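Local coordinates for single-stranded DNA-binding protein (Thermus aquaticus, PDB 2FXQ), which binds single-stranded DNA and probably recruits partner proteins to it during DNA replication, recombination and repair, at residues Q74-V78 against F103-L107; D193-I198 against R223-P227; A35-A39 against E49-Y53; P141-Y145 against A183-S187. One frame throughout, in Å; residues are numbered along the deposited sequence.

Contact 1: Q74-V78 against F103-L107; sequences QLIFV and FIDPL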
loop_
_atom_site.group_PDB
_atom_site.type_symbol
_atom_site.label_atom_id
_atom_site.label_comp_id
_atom_site.label_asym_id
_atom_site.label_seq_id
_atom_site.Cartn_x
_atom_site.Cartn_y
_atom_site.Cartn_z
ATOM N N GLN A 74 -2.907 -22.004 -0.188
ATOM C CA GLN A 74 -2.930 -21.133 0.979
ATOM C C GLN A 74 -2.700 -19.705 0.544
ATOM O O GLN A 74 -1.834 -19.434 -0.298
ATOM C CB GLN A 74 -1.782 -21.497 1.960
ATOM C CG GLN A 74 -1.890 -20.728 3.343
ATOM C CD GLN A 74 -0.987 -21.347 4.414
ATOM O OE1 GLN A 74 -0.197 -22.244 4.121
ATOM N NE2 GLN A 74 -1.089 -20.837 5.652
ATOM N N LEU A 75 -3.418 -18.802 1.176
ATOM C CA LEU A 75 -3.228 -17.350 1.001
ATOM C C LEU A 75 -2.033 -16.888 1.829
ATOM O O LEU A 75 -1.879 -17.281 3.009
ATOM C CB LEU A 75 -4.481 -16.644 1.524
ATOM C CG LEU A 75 -5.111 -15.437 0.886
ATOM C CD1 LEU A 75 -5.394 -15.698 -0.604
ATOM C CD2 LEU A 75 -6.440 -15.115 1.679
ATOM N N ILE A 76 -1.236 -15.994 1.233
ATOM C CA ILE A 76 -0.012 -15.507 1.854
ATOM C C ILE A 76 0.026 -13.984 1.661
ATOM O O ILE A 76 -0.195 -13.469 0.564
ATOM C CB ILE A 76 1.262 -16.135 1.200
ATOM C CG1 ILE A 76 1.212 -17.678 1.093
ATOM C CG2 ILE A 76 2.512 -15.665 1.883
ATOM C CD1 ILE A 76 1.289 -18.455 2.456
ATOM N N PHE A 77 0.356 -13.286 2.732
ATOM C CA PHE A 77 0.638 -11.857 2.655
ATOM C C PHE A 77 2.158 -11.673 2.611
ATOM O O PHE A 77 2.902 -12.307 3.351
ATOM C CB PHE A 77 0.040 -11.169 3.934
ATOM C CG PHE A 77 0.447 -9.732 4.094
ATOM C CD1 PHE A 77 0.020 -8.823 3.199
ATOM C CD2 PHE A 77 1.249 -9.317 5.144
ATOM C CE1 PHE A 77 0.373 -7.436 3.321
ATOM C CE2 PHE A 77 1.606 -7.942 5.313
ATOM C CZ PHE A 77 1.145 -7.011 4.404
ATOM N N VAL A 78 2.645 -10.841 1.689
ATOM C CA VAL A 78 4.081 -10.666 1.478
ATOM C C VAL A 78 4.378 -9.177 1.498
ATOM O O VAL A 78 3.621 -8.406 0.917
ATOM C CB VAL A 78 4.428 -11.160 0.006
ATOM C CG1 VAL A 78 5.895 -10.944 -0.268
ATOM C CG2 VAL A 78 4.003 -12.618 -0.165
ATOM N N PHE A 103 9.378 -10.264 4.556
ATOM C CA PHE A 103 8.762 -11.280 5.457
ATOM C C PHE A 103 7.465 -11.682 4.808
ATOM O O PHE A 103 6.975 -10.999 3.883
ATOM C CB PHE A 103 8.426 -10.724 6.864
ATOM C CG PHE A 103 7.421 -9.581 6.844
ATOM C CD1 PHE A 103 6.060 -9.832 6.957
ATOM C CD2 PHE A 103 7.851 -8.275 6.722
ATOM C CE1 PHE A 103 5.160 -8.823 6.876
ATOM C CE2 PHE A 103 6.953 -7.228 6.728
ATOM C CZ PHE A 103 5.616 -7.496 6.776
ATOM N N ILE A 104 6.911 -12.790 5.284
ATOM C CA ILE A 104 5.561 -13.173 4.882
ATOM C C ILE A 104 4.730 -13.465 6.132
ATOM O O ILE A 104 5.292 -13.686 7.216
ATOM C CB ILE A 104 5.561 -14.436 3.937
ATOM C CG1 ILE A 104 6.053 -15.700 4.710
ATOM C CG2 ILE A 104 6.388 -14.163 2.656
ATOM C CD1 ILE A 104 5.721 -16.947 3.994
ATOM N N ASP A 105 3.402 -13.467 5.965
ATOM C CA ASP A 105 2.485 -13.929 7.029
ATOM C C ASP A 105 1.459 -14.765 6.317
ATOM O O ASP A 105 0.616 -14.248 5.572
ATOM C CB ASP A 105 1.794 -12.724 7.686
ATOM C CG ASP A 105 2.718 -11.921 8.585
ATOM O OD1 ASP A 105 2.918 -10.714 8.312
ATOM O OD2 ASP A 105 3.254 -12.395 9.612
ATOM N N PRO A 106 1.538 -16.084 6.446
ATOM C CA PRO A 106 0.524 -16.963 5.909
ATOM C C PRO A 106 -0.827 -16.668 6.548
ATOM O O PRO A 106 -0.877 -16.308 7.736
ATOM C CB PRO A 106 1.041 -18.359 6.362
ATOM C CG PRO A 106 2.463 -18.166 6.594
ATOM C CD PRO A 106 2.634 -16.822 7.132
ATOM N N LEU A 107 -1.919 -16.870 5.834
ATOM C CA LEU A 107 -3.218 -16.442 6.287
ATOM C C LEU A 107 -4.098 -17.674 6.294
ATOM O O LEU A 107 -3.787 -18.642 5.575
ATOM C CB LEU A 107 -3.835 -15.428 5.348
ATOM C CG LEU A 107 -2.893 -14.234 5.096
ATOM C CD1 LEU A 107 -3.509 -13.262 4.020
ATOM C CD2 LEU A 107 -2.780 -13.445 6.445
HETATM O O HOH W 1 -5.341 -19.734 3.274
#

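Contact 2: D193-I198 against R223-P227; sequences DGLLVI and RLERP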
loop_
_atom_site.group_PDB
_atom_site.type_symbol
_atom_site.label_atom_id
_atom_site.label_comp_id
_atom_site.label_asym_id
_atom_site.label_seq_id
_atom_site.Cartn_x
_atom_site.Cartn_y
_atom_site.Cartn_z
ATOM N N ASP A 193 14.891 12.531 -14.762
ATOM C CA ASP A 193 13.836 13.096 -13.899
ATOM C C ASP A 193 13.501 12.090 -12.794
ATOM O O ASP A 193 13.467 10.873 -13.014
ATOM C CB ASP A 193 12.569 13.403 -14.751
ATOM C CG ASP A 193 12.723 14.651 -15.598
ATOM O OD1 ASP A 193 11.851 14.876 -16.495
ATOM O OD2 ASP A 193 13.669 15.467 -15.402
ATOM N N GLY A 194 13.215 12.603 -11.609
ATOM C CA GLY A 194 12.745 11.799 -10.500
ATOM C C GLY A 194 11.268 11.454 -10.750
ATOM O O GLY A 194 10.493 12.199 -11.407
ATOM N N LEU A 195 10.892 10.282 -10.258
ATOM C CA LEU A 195 9.550 9.782 -10.441
ATOM C C LEU A 195 9.160 8.920 -9.248
ATOM O O LEU A 195 9.892 7.989 -8.878
ATOM C CB LEU A 195 9.495 8.950 -11.720
ATOM C CG LEU A 195 8.100 8.514 -12.175
ATOM C CD1 LEU A 195 7.209 9.759 -12.444
ATOM C CD2 LEU A 195 8.209 7.583 -13.421
ATOM N N LEU A 196 7.948 9.169 -8.711
ATOM C CA LEU A 196 7.303 8.245 -7.752
ATOM C C LEU A 196 6.223 7.436 -8.481
ATOM O O LEU A 196 5.397 8.023 -9.195
ATOM C CB LEU A 196 6.643 9.104 -6.651
ATOM C CG LEU A 196 5.703 8.347 -5.648
ATOM C CD1 LEU A 196 6.540 7.339 -4.822
ATOM C CD2 LEU A 196 5.045 9.338 -4.693
ATOM N N VAL A 197 6.244 6.106 -8.359
ATOM C CA VAL A 197 5.236 5.303 -9.046
ATOM C C VAL A 197 4.446 4.560 -7.974
ATOM O O VAL A 197 5.062 3.944 -7.102
ATOM C CB VAL A 197 5.921 4.262 -9.810
ATOM C CG1 VAL A 197 4.930 3.287 -10.579
ATOM C CG2 VAL A 197 6.949 4.929 -10.854
ATOM N N ILE A 198 3.115 4.565 -8.084
ATOM C CA ILE A 198 2.304 3.677 -7.276
ATOM C C ILE A 198 1.690 2.749 -8.330
ATOM O O ILE A 198 1.063 3.235 -9.263
ATOM C CB ILE A 198 1.183 4.408 -6.440
ATOM C CG1 ILE A 198 1.657 5.710 -5.700
ATOM C CG2 ILE A 198 0.402 3.357 -5.534
ATOM C CD1 ILE A 198 2.585 5.537 -4.528
ATOM N N ARG A 223 -0.524 5.430 -10.470
ATOM C CA ARG A 223 -0.390 6.858 -10.180
ATOM C C ARG A 223 1.078 7.182 -10.424
ATOM O O ARG A 223 1.955 6.354 -10.168
ATOM C CB ARG A 223 -0.663 7.120 -8.697
ATOM C CG ARG A 223 -0.645 8.618 -8.381
ATOM C CD ARG A 223 -1.461 9.007 -7.138
ATOM N NE ARG A 223 -1.294 10.429 -6.833
ATOM C CZ ARG A 223 -1.976 11.098 -5.879
ATOM N NH1 ARG A 223 -2.904 10.531 -5.142
ATOM N NH2 ARG A 223 -1.734 12.359 -5.667
ATOM N N LEU A 224 1.354 8.377 -10.943
ATOM C CA LEU A 224 2.711 8.846 -11.080
ATOM C C LEU A 224 2.781 10.297 -10.536
ATOM O O LEU A 224 1.883 11.108 -10.765
ATOM C CB LEU A 224 3.114 8.928 -12.599
ATOM C CG LEU A 224 3.165 7.588 -13.366
ATOM C CD1 LEU A 224 3.498 7.895 -14.836
ATOM C CD2 LEU A 224 4.215 6.700 -12.741
ATOM N N GLU A 225 3.843 10.599 -9.806
ATOM C CA GLU A 225 4.031 11.921 -9.263
ATOM C C GLU A 225 5.512 12.230 -9.401
ATOM O O GLU A 225 6.320 11.333 -9.510
ATOM C CB GLU A 225 3.630 12.016 -7.773
ATOM C CG GLU A 225 2.166 11.676 -7.454
ATOM C CD GLU A 225 1.166 12.679 -8.047
ATOM O OE1 GLU A 225 -0.055 12.364 -8.156
ATOM O OE2 GLU A 225 1.590 13.789 -8.448
ATOM N N ARG A 226 5.842 13.516 -9.344
ATOM C CA ARG A 226 7.211 13.950 -9.363
ATOM C C ARG A 226 7.706 14.447 -7.994
ATOM O O ARG A 226 7.178 15.426 -7.460
ATOM C CB ARG A 226 7.286 15.143 -10.321
ATOM C CG ARG A 226 6.850 14.837 -11.727
ATOM C CD ARG A 226 7.063 16.021 -12.650
ATOM N NE ARG A 226 8.482 16.149 -12.946
ATOM C CZ ARG A 226 8.939 16.727 -14.042
ATOM N NH1 ARG A 226 8.067 17.224 -14.923
ATOM N NH2 ARG A 226 10.242 16.794 -14.266
ATOM N N PRO A 227 8.737 13.832 -7.446
ATOM C CA PRO A 227 9.298 14.272 -6.173
ATOM C C PRO A 227 9.976 15.627 -6.408
ATOM O O PRO A 227 10.454 15.899 -7.506
ATOM C CB PRO A 227 10.328 13.198 -5.835
ATOM C CG PRO A 227 10.655 12.566 -7.152
ATOM C CD PRO A 227 9.429 12.634 -7.987
HETATM O O HOH W 2 10.710 14.795 -11.935
#

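Contact 3: A35-A39 against E49-Y53; sequences AGQDA and EVPWY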
loop_
_atom_site.group_PDB
_atom_site.type_symbol
_atom_site.label_atom_id
_atom_site.label_comp_id
_atom_site.label_asym_id
_atom_site.label_seq_id
_atom_site.Cartn_x
_atom_site.Cartn_y
_atom_site.Cartn_z
ATOM N N ALA A 35 -0.474 -16.480 -6.948
ATOM C CA ALA A 35 -1.431 -16.083 -7.981
ATOM C C ALA A 35 -2.535 -15.236 -7.407
ATOM O O ALA A 35 -2.924 -15.392 -6.238
ATOM C CB ALA A 35 -2.022 -17.285 -8.679
ATOM N N GLY A 36 -3.062 -14.347 -8.234
ATOM C CA GLY A 36 -4.228 -13.558 -7.878
ATOM C C GLY A 36 -4.862 -13.045 -9.178
ATOM O O GLY A 36 -4.557 -13.533 -10.276
ATOM N N GLN A 37 -5.688 -12.020 -9.057
ATOM C CA GLN A 37 -6.333 -11.430 -10.234
ATOM C C GLN A 37 -6.233 -9.926 -10.155
ATOM O O GLN A 37 -6.300 -9.369 -9.067
ATOM C CB GLN A 37 -7.852 -11.779 -10.187
ATOM C CG GLN A 37 -8.163 -13.234 -9.980
ATOM C CD GLN A 37 -7.983 -14.040 -11.276
ATOM O OE1 GLN A 37 -7.990 -13.474 -12.383
ATOM N NE2 GLN A 37 -7.806 -15.336 -11.139
ATOM N N ASP A 38 -6.143 -9.231 -11.270
ATOM C CA ASP A 38 -6.623 -7.862 -11.145
ATOM C C ASP A 38 -7.510 -7.404 -12.232
ATOM O O ASP A 38 -7.437 -7.872 -13.358
ATOM C CB ASP A 38 -5.548 -6.857 -11.071
ATOM C CG ASP A 38 -4.324 -7.360 -11.543
ATOM O OD1 ASP A 38 -3.429 -7.324 -10.666
ATOM O OD2 ASP A 38 -4.207 -7.816 -12.724
ATOM N N ALA A 39 -8.261 -6.418 -11.839
ATOM C CA ALA A 39 -9.290 -5.840 -12.668
ATOM C C ALA A 39 -8.652 -4.778 -13.540
ATOM O O ALA A 39 -7.698 -4.069 -13.125
ATOM C CB ALA A 39 -10.327 -5.232 -11.773
ATOM N N GLU A 49 -11.003 -9.123 -15.676
ATOM C CA GLU A 49 -9.985 -9.528 -14.674
ATOM C C GLU A 49 -8.979 -10.282 -15.461
ATOM O O GLU A 49 -9.352 -10.949 -16.435
ATOM C CB GLU A 49 -10.552 -10.492 -13.657
ATOM C CG GLU A 49 -11.694 -9.974 -12.834
ATOM C CD GLU A 49 -11.999 -10.886 -11.675
ATOM O OE1 GLU A 49 -12.843 -10.493 -10.839
ATOM O OE2 GLU A 49 -11.423 -11.999 -11.602
ATOM N N VAL A 50 -7.709 -10.197 -15.081
ATOM C CA VAL A 50 -6.716 -11.104 -15.635
ATOM C C VAL A 50 -5.832 -11.553 -14.501
ATOM O O VAL A 50 -5.526 -10.760 -13.611
ATOM C CB VAL A 50 -5.787 -10.530 -16.724
ATOM C CG1 VAL A 50 -6.515 -10.479 -18.090
ATOM C CG2 VAL A 50 -5.164 -9.220 -16.318
ATOM N N PRO A 51 -5.452 -12.816 -14.533
ATOM C CA PRO A 51 -4.579 -13.355 -13.494
ATOM C C PRO A 51 -3.200 -12.752 -13.533
ATOM O O PRO A 51 -2.748 -12.211 -14.587
ATOM C CB PRO A 51 -4.518 -14.833 -13.816
ATOM C CG PRO A 51 -4.978 -14.946 -15.275
ATOM C CD PRO A 51 -5.839 -13.829 -15.559
ATOM N N TRP A 52 -2.552 -12.784 -12.357
ATOM C CA TRP A 52 -1.161 -12.492 -12.239
ATOM C C TRP A 52 -0.585 -13.736 -11.572
ATOM O O TRP A 52 -1.303 -14.409 -10.812
ATOM C CB TRP A 52 -0.927 -11.202 -11.408
ATOM C CG TRP A 52 -1.458 -11.070 -9.989
ATOM C CD1 TRP A 52 -2.571 -10.329 -9.573
ATOM C CD2 TRP A 52 -0.867 -11.605 -8.801
ATOM N NE1 TRP A 52 -2.664 -10.408 -8.201
ATOM C CE2 TRP A 52 -1.644 -11.161 -7.703
ATOM C CE3 TRP A 52 0.248 -12.435 -8.547
ATOM C CZ2 TRP A 52 -1.337 -11.494 -6.362
ATOM C CZ3 TRP A 52 0.558 -12.770 -7.193
ATOM C CH2 TRP A 52 -0.259 -12.293 -6.130
ATOM N N TYR A 53 0.680 -14.037 -11.871
ATOM C CA TYR A 53 1.423 -15.115 -11.275
ATOM C C TYR A 53 2.766 -14.503 -11.007
ATOM O O TYR A 53 3.413 -13.971 -11.923
ATOM C CB TYR A 53 1.637 -16.325 -12.260
ATOM C CG TYR A 53 0.324 -16.904 -12.673
ATOM C CD1 TYR A 53 -0.374 -16.401 -13.794
ATOM C CD2 TYR A 53 -0.279 -17.905 -11.903
ATOM C CE1 TYR A 53 -1.643 -16.918 -14.153
ATOM C CE2 TYR A 53 -1.566 -18.432 -12.266
ATOM C CZ TYR A 53 -2.223 -17.934 -13.388
ATOM O OH TYR A 53 -3.477 -18.464 -13.708
HETATM O O HOH W 3 -4.635 -8.753 -6.555
#

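Contact 4: P141-Y145 against A183-S187; sequences PDLRY and AEWAS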
loop_
_atom_site.group_PDB
_atom_site.type_symbol
_atom_site.label_atom_id
_atom_site.label_comp_id
_atom_site.label_asym_id
_atom_site.label_seq_id
_atom_site.Cartn_x
_atom_site.Cartn_y
_atom_site.Cartn_z
ATOM N N PRO A 141 11.211 8.859 -22.072
ATOM C CA PRO A 141 10.054 7.956 -22.272
ATOM C C PRO A 141 9.782 7.927 -23.770
ATOM O O PRO A 141 9.971 8.914 -24.451
ATOM C CB PRO A 141 8.931 8.676 -21.545
ATOM C CG PRO A 141 9.312 10.100 -21.650
ATOM C CD PRO A 141 10.840 10.128 -21.433
ATOM N N ASP A 142 9.363 6.801 -24.309
ATOM C CA ASP A 142 8.966 6.868 -25.699
ATOM C C ASP A 142 7.459 6.567 -25.854
ATOM O O ASP A 142 7.060 5.447 -25.759
ATOM C CB ASP A 142 9.877 5.989 -26.561
ATOM C CG ASP A 142 9.660 6.215 -28.030
ATOM O OD1 ASP A 142 9.422 5.212 -28.735
ATOM O OD2 ASP A 142 9.686 7.358 -28.556
ATOM N N LEU A 143 6.632 7.594 -26.020
ATOM C CA LEU A 143 5.187 7.378 -26.106
ATOM C C LEU A 143 4.866 6.590 -27.376
ATOM O O LEU A 143 5.413 6.922 -28.454
ATOM C CB LEU A 143 4.465 8.710 -26.166
ATOM C CG LEU A 143 2.924 8.743 -26.155
ATOM C CD1 LEU A 143 2.381 8.028 -24.892
ATOM C CD2 LEU A 143 2.516 10.232 -26.154
ATOM N N ARG A 144 4.018 5.563 -27.262
ATOM C CA ARG A 144 3.421 4.952 -28.460
ATOM C C ARG A 144 1.912 4.879 -28.316
ATOM O O ARG A 144 1.324 5.167 -27.238
ATOM C CB ARG A 144 3.928 3.531 -28.698
ATOM C CG ARG A 144 5.347 3.197 -28.280
ATOM C CD ARG A 144 5.782 1.817 -28.804
ATOM N NE ARG A 144 4.603 0.973 -29.037
ATOM C CZ ARG A 144 4.021 0.207 -28.109
ATOM N NH1 ARG A 144 4.520 0.125 -26.876
ATOM N NH2 ARG A 144 2.933 -0.491 -28.418
ATOM N N TYR A 145 1.279 4.482 -29.402
ATOM C CA TYR A 145 -0.148 4.207 -29.403
ATOM C C TYR A 145 -0.396 2.771 -29.851
ATOM O O TYR A 145 0.198 2.358 -30.811
ATOM C CB TYR A 145 -0.835 5.226 -30.300
ATOM C CG TYR A 145 -0.840 6.597 -29.664
ATOM C CD1 TYR A 145 0.209 7.511 -29.893
ATOM C CD2 TYR A 145 -1.847 6.952 -28.791
ATOM C CE1 TYR A 145 0.214 8.763 -29.280
ATOM C CE2 TYR A 145 -1.877 8.208 -28.210
ATOM C CZ TYR A 145 -0.832 9.109 -28.464
ATOM O OH TYR A 145 -0.882 10.360 -27.856
ATOM N N ALA A 183 0.152 7.778 -19.423
ATOM C CA ALA A 183 1.207 7.656 -20.489
ATOM C C ALA A 183 1.432 9.041 -21.154
ATOM O O ALA A 183 2.582 9.475 -21.369
ATOM C CB ALA A 183 0.821 6.630 -21.542
ATOM N N GLU A 184 0.341 9.742 -21.436
ATOM C CA GLU A 184 0.475 11.064 -22.088
ATOM C C GLU A 184 1.182 12.039 -21.188
ATOM O O GLU A 184 2.033 12.791 -21.633
ATOM C CB GLU A 184 -0.883 11.637 -22.429
ATOM C CG GLU A 184 -1.055 11.790 -23.925
ATOM C CD GLU A 184 -2.274 11.059 -24.346
ATOM O OE1 GLU A 184 -2.398 10.747 -25.540
ATOM O OE2 GLU A 184 -3.080 10.789 -23.433
ATOM N N TRP A 185 0.822 12.034 -19.921
ATOM C CA TRP A 185 1.534 12.869 -18.942
ATOM C C TRP A 185 3.006 12.459 -18.805
ATOM O O TRP A 185 3.888 13.315 -18.781
ATOM C CB TRP A 185 0.829 12.739 -17.580
ATOM C CG TRP A 185 1.500 13.495 -16.507
ATOM C CD1 TRP A 185 1.277 14.824 -16.145
ATOM C CD2 TRP A 185 2.523 12.999 -15.623
ATOM N NE1 TRP A 185 2.105 15.147 -15.091
ATOM C CE2 TRP A 185 2.873 14.058 -14.753
ATOM C CE3 TRP A 185 3.165 11.761 -15.473
ATOM C CZ2 TRP A 185 3.855 13.920 -13.768
ATOM C CZ3 TRP A 185 4.140 11.629 -14.559
ATOM C CH2 TRP A 185 4.470 12.706 -13.665
ATOM N N ALA A 186 3.281 11.149 -18.704
ATOM C CA ALA A 186 4.665 10.655 -18.522
ATOM C C ALA A 186 5.557 11.010 -19.707
ATOM O O ALA A 186 6.790 11.145 -19.582
ATOM C CB ALA A 186 4.654 9.130 -18.269
ATOM N N SER A 187 4.923 11.201 -20.861
ATOM C CA SER A 187 5.697 11.586 -22.057
ATOM C C SER A 187 6.433 12.946 -21.903
ATOM O O SER A 187 7.353 13.218 -22.673
ATOM C CB SER A 187 4.812 11.587 -23.313
ATOM O OG SER A 187 4.032 12.775 -23.393
#

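Contact 1: Q74-V78 against F103-L107
Strand 75-78 runs antiparallel to strand 103-106, the local axes 4.7 Å apart at closest, at 152°. F77 and D105 form the hydrogen-bonded pair (F77 N to D105 O 3.0 Å, D105 N to F77 O 2.9 Å), and L107 N adds a bond to L75 O at 2.9 Å. P106 lacks an amide hydrogen, which costs this strand pair no bond, because P106 and I76 form a non-hydrogen-bonded pair.

I76, V78, I104 and P106 share the face turned to the barrel interior, against L34 and L70. I76 is in an m,m rotamer that swings CD1 back to 3.9 Å from P106 CB; with chi1 p, I104 brings CG2 4.0 Å from V78 CG2. Apolar side chains suit this face because it packs inward, W66 of helix 61-66 lying over I104 and P106. On the other face F77, chi1 t, lies along the strand pair: its CE2 reaches F103 CE1 at 4.0 Å, D105 OD1 lies at its ring edge, 3.8 Å from CD2, and its CB touches L107 CD1 at 4.1 Å. This face meets the second subunit, whose L5 packs on F77 and whose M134 packs on D105. Q74 is extended; its OE1 binds E71 N, leaving NE2 a weak bond to L107 O (3.5 Å). Such a curved sheet, apolar inside and capped by a short helix, is typical of the OB fold.

Contact 2: D193-I198 against R223-P227
This is an antiparallel strand pairing in the second OB-fold domain, at the open end of the hairpin of strands 194-207 and 213-225, away from its turn. The local axes come within 4.9 Å, at 158°. Two hydrogen-bonded pairs hold the backbones: L196 with E225 (L196 N to E225 O 2.8 Å, E225 N to L196 O 3.1 Å) and I198 with R223 (both bonds 3.0 Å, I198 N to R223 O and R223 N to I198 O). Between them V197 and L224 form a non-hydrogen-bonded pair.

Leucine and valine suit the inner face: L224 CD2 packs 3.8 Å from V197 CG2 and 4.1 Å from L195 CD2, and W185 and A186 cover L224. The opposite face meets the second subunit, whose F77 packs on L196. Here R223 and E225, two apart on one strand, project on the same side, so their ends can pair: R223 NE donates to E225 OE1 at 2.7 Å in a salt bridge, and R223 NH1 bonds R126 O of the second subunit.

P227 leans on G194, its CD 3.5 Å from G194 C; a CB on residue 194 would be tight against the proline. D193 OD1, which also accepts from R190 N, makes a purely electrostatic bridge to R226 NH2 at 3.4 Å. One water closes this end, donating to G194 O at 2.7 Å and accepting from R226 NE at 2.8 Å.

Contact 3: A35-A39 against E49-Y53
Within the hairpin of strands 28-41 and 47-59, the backbone polar groups of two residue pairs satisfy each other. G36 N donates to W52 O (3.1 Å) and W52 N to G36 O (3.0 Å); D38 N donates to V50 O and V50 N to D38 O, each at 2.9 Å. P51, lacking an amide hydrogen, fits the intervening non-hydrogen-bonded pair with Q37, and its CA makes a CA-H...O contact with G36 O at 3.2 Å.

The indole of W52 folds across the neighbouring strand, with G36 CA 3.7 Å from the centroid of its five-membered ring in a CH-pi contact. Glycine is needed there, since a CB would clash with NE1. A water 3.1 Å from W52 NE1 satisfies that nitrogen and donates to Q37 O at 3.1 Å. The backbone bonds thus pair the strands, while D38 OD1, A39 O and Y53 N tie the hairpin to N129, R200 and N203 of the second OB domain.

Contact 4: P141-Y145 against A183-S187
The C-terminal part of helix 180-186 packs against the segment 141-145, and the contact is met residue by residue. A183 is small enough to let L143 approach, its CB 4.0 Å from L143 CD1. E184, next in line, turns its long side chain so that OE1 accepts a hydrogen bond from Y145 OH at 2.8 Å, the carboxylate lying at the edge of the tyrosine ring. W185 is out of reach of 141-145 and packs on L224. A186, whose small side chain fits the buried space beside L224, offers its carbonyl: P141 CG rests 3.4 Å from A186 O.

S187 bonds A183 O through N at 3.0 Å and E184 O through OG at 2.7 Å, so the hydroxyl is satisfied locally while S187 CB lies 3.9 Å from L143 CD2. S187 O accepts from R190 NH1. P141 also packs on V153 and L155 of strand 151-160. A short helix set against the barrel, between strands 171-179 and 194-207, is characteristic of the OB fold.

Overall arrangement
From the N terminus, contact 3 comes first, closing the short turn between strands 28-41 and 47-59 in the first OB domain. Contact 1 follows and brings residues 103-107 back beside strand 75-84. In the second domain, contact 4 closes a longer loop that contains strands 151-160 and 171-179, and contact 2 then closes the hairpin of strands 194-207 and 213-225. All four are in series, without nesting or crossing. Contacts 4 and 2 touch where W185 CZ3 lies 3.5 Å from L224 CB. Contacts 1 and 2 occupy related places in the two domains, their centres about 29 Å apart, and both meet the second subunit.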